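Side-chain contact in colicin-B (Escherichia coli, PDB 1RH1), which kills related bacteria by forming a channel that depolarises the cytoplasmic membrane and dissipates cellular energy: residues 445-448 / 449-452. Residues are numbered along the deposited sequence; the frame is centred on the assembly and turned at random.
Sequences LEVE and SWVI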
ATOM      1  N   LEU A 445      19.287  10.073 -29.674  1.00  2.00           N
ATOM      2  CA  LEU A 445      18.763  11.339 -29.198  1.00  4.98           C
ATOM      3  C   LEU A 445      17.249  11.345 -29.051  1.00  2.44           C
ATOM      4  O   LEU A 445      16.701  11.966 -28.153  1.00  5.35           O
ATOM      5  CB  LEU A 445      19.254  12.401 -30.179  1.00  8.12           C
ATOM      6  CG  LEU A 445      19.312  13.895 -29.887  1.00  8.50           C
ATOM      7  CD1 LEU A 445      20.014  14.175 -28.568  1.00  6.26           C
ATOM      8  CD2 LEU A 445      20.024  14.565 -31.070  1.00  6.49           C
ATOM      9  N   GLU A 446      16.546  10.652 -29.923  1.00  3.10           N
ATOM     10  CA  GLU A 446      15.105  10.516 -29.869  1.00  4.34           C
ATOM     11  C   GLU A 446      14.716   9.747 -28.622  1.00  4.83           C
ATOM     12  O   GLU A 446      13.678  10.048 -28.028  1.00  5.43           O
ATOM     13  CB  GLU A 446      14.641   9.783 -31.134  1.00  3.72           C
ATOM     14  CG  GLU A 446      13.169   9.416 -31.322  1.00  2.33           C
ATOM     15  CD  GLU A 446      12.168  10.546 -31.481  1.00  7.86           C
ATOM     16  OE1 GLU A 446      11.039  10.366 -31.021  1.00 10.70           O
ATOM     17  OE2 GLU A 446      12.497  11.587 -32.066  1.00 11.44           O
ATOM     18  N   VAL A 447      15.555   8.779 -28.196  1.00  6.67           N
ATOM     19  CA  VAL A 447      15.243   7.938 -27.039  1.00  3.25           C
ATOM     20  C   VAL A 447      15.355   8.788 -25.786  1.00  4.20           C
ATOM     21  O   VAL A 447      14.477   8.733 -24.921  1.00  4.95           O
ATOM     22  CB  VAL A 447      16.208   6.729 -26.937  1.00  5.03           C
ATOM     23  CG1 VAL A 447      15.661   5.780 -25.896  1.00  2.00           C
ATOM     24  CG2 VAL A 447      16.333   5.983 -28.252  1.00  2.00           C
ATOM     25  N   GLU A 448      16.416   9.608 -25.726  1.00  4.22           N
ATOM     26  CA  GLU A 448      16.578  10.545 -24.629  1.00  4.35           C
ATOM     27  C   GLU A 448      15.433  11.548 -24.595  1.00  4.43           C
ATOM     28  O   GLU A 448      14.881  11.788 -23.518  1.00  4.63           O
ATOM     29  CB  GLU A 448      17.903  11.264 -24.768  1.00  8.36           C
ATOM     30  CG  GLU A 448      19.071  10.271 -24.588  1.00 16.22           C
ATOM     31  CD  GLU A 448      19.434   9.738 -23.183  1.00 19.79           C
ATOM     32  OE1 GLU A 448      20.443   9.039 -23.092  1.00 19.40           O
ATOM     33  OE2 GLU A 448      18.757  10.015 -22.183  1.00 22.11           O
ATOM     34  N   SER A 449      15.007  12.067 -25.757  1.00  2.00           N
ATOM     35  CA  SER A 449      13.856  12.950 -25.868  1.00  3.04           C
ATOM     36  C   SER A 449      12.658  12.403 -25.132  1.00  5.02           C
ATOM     37  O   SER A 449      12.015  13.151 -24.402  1.00  6.80           O
ATOM     38  CB  SER A 449      13.372  13.125 -27.270  1.00  2.03           C
ATOM     39  OG  SER A 449      14.385  13.645 -28.102  1.00 13.98           O
ATOM     40  N   TRP A 450      12.398  11.095 -25.268  1.00  4.55           N
ATOM     41  CA  TRP A 450      11.257  10.459 -24.626  1.00  4.36           C
ATOM     42  C   TRP A 450      11.315  10.558 -23.134  1.00  6.29           C
ATOM     43  O   TRP A 450      10.275  10.821 -22.530  1.00  5.33           O
ATOM     44  CB  TRP A 450      11.153   8.987 -24.909  1.00  3.46           C
ATOM     45  CG  TRP A 450      10.968   8.630 -26.361  1.00  3.83           C
ATOM     46  CD1 TRP A 450      10.452   9.478 -27.301  1.00  2.52           C
ATOM     47  CD2 TRP A 450      11.270   7.411 -26.863  1.00  4.82           C
ATOM     48  NE1 TRP A 450      10.415   8.797 -28.414  1.00  2.00           N
ATOM     49  CE2 TRP A 450      10.897   7.557 -28.194  1.00  4.34           C
ATOM     50  CE3 TRP A 450      11.795   6.224 -26.376  1.00  4.82           C
ATOM     51  CZ2 TRP A 450      11.049   6.490 -29.069  1.00  3.84           C
ATOM     52  CZ3 TRP A 450      11.942   5.166 -27.257  1.00  4.62           C
ATOM     53  CH2 TRP A 450      11.574   5.298 -28.591  1.00  5.52           C
ATOM     54  N   VAL A 451      12.524  10.355 -22.577  1.00  2.50           N
ATOM     55  CA  VAL A 451      12.710  10.452 -21.140  1.00  5.49           C
ATOM     56  C   VAL A 451      12.529  11.913 -20.714  1.00  8.78           C
ATOM     57  O   VAL A 451      11.631  12.211 -19.917  1.00  9.98           O
ATOM     58  CB  VAL A 451      14.108   9.958 -20.731  1.00  2.00           C
ATOM     59  CG1 VAL A 451      14.173   9.963 -19.235  1.00  2.12           C
ATOM     60  CG2 VAL A 451      14.367   8.535 -21.152  1.00  2.00           C
ATOM     61  N   ILE A 452      13.325  12.831 -21.286  1.00  7.63           N
ATOM     62  CA  ILE A 452      13.249  14.262 -20.998  1.00  9.50           C
ATOM     63  C   ILE A 452      11.831  14.809 -21.069  1.00  6.81           C
ATOM     64  O   ILE A 452      11.392  15.407 -20.087  1.00 10.15           O
ATOM     65  CB  ILE A 452      14.184  14.997 -21.981  1.00  6.31           C
ATOM     66  CG1 ILE A 452      15.596  14.679 -21.549  1.00 10.33           C
ATOM     67  CG2 ILE A 452      13.970  16.500 -21.999  1.00  5.71           C
ATOM     68  CD1 ILE A 452      16.674  14.922 -22.622  1.00 13.33           C
TER
HETATM   69  O   HOH W   1      14.947  13.868 -31.227  1.00 21.29           O
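One turn of helix 441-452, in the helical pore-forming domain, brings Val447 CA and the backbone O of Glu446 over one face of the Trp450 indole, the Glu446 carboxylate to its NE1, and links Ser449 back to Leu445. The Trp450 ring folds back along the helix, because its CG stands beside the backbone N (chi1 -62°). One ring face then lies over the preceding turn. Val447 CA sits over that face, 4.2 Å from the centroid of the six-membered ring, in a CH-pi contact. Val447 CG1 adds an apolar touch to Trp450 CE3 at 3.9 Å. At the pyrrole end, Trp450 NE1 gives a weak bond to Glu446 OE1 at 3.1 Å. It is weak because it is bent, 134° at the hydrogen. The Glu446 carboxylate gets there by a bend in its chain and stands steeply to the indole, the planes 78° apart. Its OE2 has a long, weak ion pair with Lys430 of helix 420-435. A water gives a bond to Ser449 OG and a weak one to Glu446 OE2. Leu445 O is held twice, by Ser449 N and Ser449 OG, both at 2.9 Å and from opposite faces of its carbonyl plane. The buried indole packs helix 441-452 against Ile427 of helix 420-435 and Leu463 of helix 457-472. Its polar N-H has a carboxylate partner, and the lysine, though distant, would be expected to favour the charged form of Glu446.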